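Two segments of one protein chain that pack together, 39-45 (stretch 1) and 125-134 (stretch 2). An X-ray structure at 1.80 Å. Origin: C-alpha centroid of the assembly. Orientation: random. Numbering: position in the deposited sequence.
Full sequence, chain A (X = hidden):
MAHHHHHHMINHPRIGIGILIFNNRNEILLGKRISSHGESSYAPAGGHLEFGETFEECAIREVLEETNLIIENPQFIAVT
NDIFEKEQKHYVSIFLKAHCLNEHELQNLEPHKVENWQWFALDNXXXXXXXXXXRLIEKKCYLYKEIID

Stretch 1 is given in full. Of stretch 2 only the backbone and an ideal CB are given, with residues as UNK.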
# COMPACT_ATOMS: atom_id res chain seq x y z
N GLU A 39 -1.96 -23.20 17.42
CA GLU A 39 -2.49 -21.87 17.72
C GLU A 39 -3.45 -21.40 16.65
O GLU A 39 -3.13 -21.35 15.47
CB GLU A 39 -1.38 -20.82 17.81
CG GLU A 39 -0.33 -21.11 18.86
CD GLU A 39 1.04 -20.60 18.43
OE1 GLU A 39 1.30 -20.48 17.18
OE2 GLU A 39 1.85 -20.33 19.33
N SER A 40 -4.59 -20.91 17.10
CA SER A 40 -5.56 -20.40 16.18
C SER A 40 -5.46 -18.88 15.99
O SER A 40 -5.19 -18.14 16.96
CB SER A 40 -6.95 -20.80 16.63
OG SER A 40 -7.05 -22.23 16.72
N SER A 41 -5.69 -18.43 14.77
CA SER A 41 -5.77 -16.97 14.49
C SER A 41 -6.82 -16.69 13.47
O SER A 41 -7.16 -17.59 12.69
CB SER A 41 -4.42 -16.38 14.04
OG SER A 41 -3.94 -17.07 12.91
N TYR A 42 -7.37 -15.49 13.49
CA TYR A 42 -8.41 -15.15 12.55
C TYR A 42 -7.90 -14.14 11.51
O TYR A 42 -7.27 -13.16 11.86
CB TYR A 42 -9.67 -14.63 13.24
CG TYR A 42 -10.36 -15.68 14.05
CD1 TYR A 42 -9.91 -15.98 15.32
CD2 TYR A 42 -11.46 -16.38 13.54
CE1 TYR A 42 -10.53 -16.93 16.10
CE2 TYR A 42 -12.10 -17.34 14.33
CZ TYR A 42 -11.62 -17.61 15.59
OH TYR A 42 -12.16 -18.56 16.44
N ALA A 43 -8.21 -14.40 10.24
CA ALA A 43 -7.82 -13.48 9.15
C ALA A 43 -8.99 -13.21 8.25
O ALA A 43 -9.84 -14.07 8.06
CB ALA A 43 -6.70 -14.05 8.31
N PRO A 44 -8.99 -12.05 7.61
CA PRO A 44 -10.02 -11.86 6.60
C PRO A 44 -9.69 -12.61 5.29
O PRO A 44 -8.58 -13.14 5.14
CB PRO A 44 -10.01 -10.36 6.41
CG PRO A 44 -8.60 -9.97 6.72
CD PRO A 44 -8.02 -10.94 7.68
N ALA A 45 -10.60 -12.57 4.33
CA ALA A 45 -10.28 -12.98 2.98
C ALA A 45 -9.13 -12.13 2.43
O ALA A 45 -8.93 -10.95 2.87
CB ALA A 45 -11.52 -12.86 2.12
N UNK A 125 -15.33 -9.11 17.99
CA UNK A 125 -14.26 -9.76 17.25
C UNK A 125 -13.41 -10.66 18.16
O UNK A 125 -13.27 -10.42 19.37
CB UNK A 125 -13.38 -8.71 16.58
N UNK A 126 -12.88 -11.74 17.58
CA UNK A 126 -11.92 -12.53 18.35
C UNK A 126 -10.68 -11.74 18.67
O UNK A 126 -10.40 -10.74 18.02
CB UNK A 126 -11.54 -13.80 17.59
N UNK A 127 -9.95 -12.17 19.70
CA UNK A 127 -8.74 -11.48 20.13
C UNK A 127 -7.54 -11.77 19.30
O UNK A 127 -6.68 -10.90 19.12
CB UNK A 127 -8.42 -11.84 21.58
N UNK A 128 -7.46 -13.02 18.87
CA UNK A 128 -6.33 -13.59 18.16
C UNK A 128 -6.44 -13.31 16.64
O UNK A 128 -6.72 -14.19 15.86
CB UNK A 128 -6.25 -15.09 18.43
N UNK A 129 -6.26 -12.07 16.28
CA UNK A 129 -6.36 -11.66 14.90
C UNK A 129 -4.98 -11.64 14.20
O UNK A 129 -3.99 -11.21 14.79
CB UNK A 129 -7.02 -10.28 14.83
N UNK A 130 -4.95 -12.04 12.93
CA UNK A 130 -3.79 -11.94 12.05
C UNK A 130 -3.23 -10.50 12.20
O UNK A 130 -4.01 -9.57 12.27
CB UNK A 130 -4.16 -12.26 10.60
N UNK A 131 -1.90 -10.35 12.24
CA UNK A 131 -1.27 -9.07 12.62
C UNK A 131 -1.81 -7.86 11.82
O UNK A 131 -2.19 -6.85 12.38
CB UNK A 131 0.24 -9.17 12.42
N UNK A 132 -1.87 -7.98 10.51
CA UNK A 132 -2.32 -6.79 9.79
C UNK A 132 -3.73 -6.35 10.15
O UNK A 132 -4.00 -5.17 10.23
CB UNK A 132 -2.25 -7.04 8.28
N UNK A 133 -4.62 -7.32 10.38
CA UNK A 133 -5.99 -7.05 10.78
C UNK A 133 -6.01 -6.46 12.19
O UNK A 133 -6.74 -5.52 12.44
CB UNK A 133 -6.83 -8.32 10.71
N UNK A 134 -5.23 -7.04 13.10
CA UNK A 134 -5.07 -6.49 14.45
C UNK A 134 -4.68 -5.01 14.38
O UNK A 134 -5.27 -4.19 15.08
CB UNK A 134 -4.02 -7.28 15.23

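Position 125 leads into the contact without joining it: no atom of stretch 1 lies within 5.5 Å of its ideal CB, so the neighbouring strand sets no preference there. The residue is Leu125, which makes no contact with stretch 1.

At position 126 the CA-to-CB bond points toward stretch 1, and the ideal CB lies 3.5 Å from CD1 of Tyr42. What the strand offers here is the flat face of an aromatic ring, which suits a compact apolar or aromatic side chain; phi of -64° and psi of 159° also admit proline. The residue is Pro126. Its CG sits over the Tyr42 ring, 3.7 Å from the ring centroid and 13° off the normal, a CH-pi contact, while its CB approaches Tyr42 CD1 to 3.5 Å.

Position 127 points away from the strand and meets nothing of it, so stretch 1 leaves the choice open, small polar residues included. It is Ser127, whose backbone O accepts a hydrogen bond from the side chain at position 134.

Position 128 again points toward stretch 1. Its ideal CB is 3.5 Å from Ser40 O, a carbonyl acceptor, and 4.9 Å from Tyr42 CD1. A short side chain carrying a donor would suit, and phi/psi of -85/70° is a conformation that asparagine tolerates well. Asn128 occupies it: ND2 donates to Ser40 O at 3.0 Å with a nearly straight angle of 169°, and the same ND2 lies 3.3 Å from Tyr42 CE1, at the ring edge and near its plane. The backbone contributes as well, since Tyr42 N donates to Asn128 O at 2.8 Å.

At position 129 the backbone forms the single beta bridge with Tyr42, with the two CA atoms 4.7 Å apart. CA-to-CB points away overall, although the ideal CB is 4.1 Å from Tyr42 O; a branched or flexible apolar chain could turn back to the strand. Leu129, with chi1 m and chi2 t, does so, bringing CD2 to 3.9 Å from Tyr42 CB.

Position 130 precedes a helix, at its N-cap, where Ser, Thr, Asp or Asn would be common. Yet the ideal CB, pointing sideways, is 3.9 Å from Ala43 CB, so an apolar group is also acceptable. The residue is Phe130. Its N donates to Tyr42 O at 2.8 Å, completing the bridge, and its CB packs 3.8 Å from Ala43 CB; the end of the side chain leads away.

Positions 131 and 132 lie in the helix's first turn, beyond reach of stretch 1; proline is well tolerated there. They are Leu131 and Pro132.

Position 133 points toward the strand, its ideal CB 4.2 Å from Pro44 CD, which favours a medium-sized aliphatic side chain. Leu133 places CD2 3.8 Å from Pro44 CD.

Position 134 points sideways and touches nothing of stretch 1, so a long polar chain is possible. In Lys134, NZ donates to Ser127 O at 3.0 Å, tying the helix to the preceding loop.

Stretch 2, residues 125-134: LPSNLFLPLK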
# COMPACT_ATOMS: atom_id res chain seq x y z
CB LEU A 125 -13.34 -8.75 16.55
CG LEU A 125 -13.92 -7.95 15.40
CD1 LEU A 125 -12.81 -7.21 14.68
CD2 LEU A 125 -14.71 -8.85 14.45
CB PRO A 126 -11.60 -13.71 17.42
CG PRO A 126 -12.52 -13.63 16.26
CD PRO A 126 -13.31 -12.37 16.32
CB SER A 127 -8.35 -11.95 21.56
OG SER A 127 -8.74 -10.97 22.47
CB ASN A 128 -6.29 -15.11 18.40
CG ASN A 128 -7.69 -15.77 18.41
OD1 ASN A 128 -8.68 -15.22 18.94
ND2 ASN A 128 -7.76 -16.99 17.88
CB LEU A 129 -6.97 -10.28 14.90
CG LEU A 129 -8.35 -10.15 15.50
CD1 LEU A 129 -8.79 -8.72 15.32
CD2 LEU A 129 -9.37 -11.11 14.89
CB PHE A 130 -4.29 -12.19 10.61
CG PHE A 130 -3.24 -12.20 9.55
CD1 PHE A 130 -2.07 -12.91 9.70
CD2 PHE A 130 -3.49 -11.57 8.34
CE1 PHE A 130 -1.10 -12.91 8.68
CE2 PHE A 130 -2.54 -11.58 7.34
CZ PHE A 130 -1.35 -12.27 7.51
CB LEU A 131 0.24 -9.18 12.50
CG LEU A 131 1.02 -7.90 12.73
CD1 LEU A 131 0.76 -7.40 14.16
CD2 LEU A 131 2.50 -8.20 12.53
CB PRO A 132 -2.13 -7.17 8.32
CG PRO A 132 -1.22 -8.36 8.32
CD PRO A 132 -1.23 -8.99 9.66
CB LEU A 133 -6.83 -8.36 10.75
CG LEU A 133 -8.27 -8.26 11.23
CD1 LEU A 133 -9.02 -7.19 10.46
CD2 LEU A 133 -9.00 -9.58 11.07
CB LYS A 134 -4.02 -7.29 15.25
CG LYS A 134 -3.91 -6.95 16.75
CD LYS A 134 -5.17 -7.39 17.51
CE LYS A 134 -5.06 -7.44 19.03
NZ LYS A 134 -6.36 -7.93 19.55
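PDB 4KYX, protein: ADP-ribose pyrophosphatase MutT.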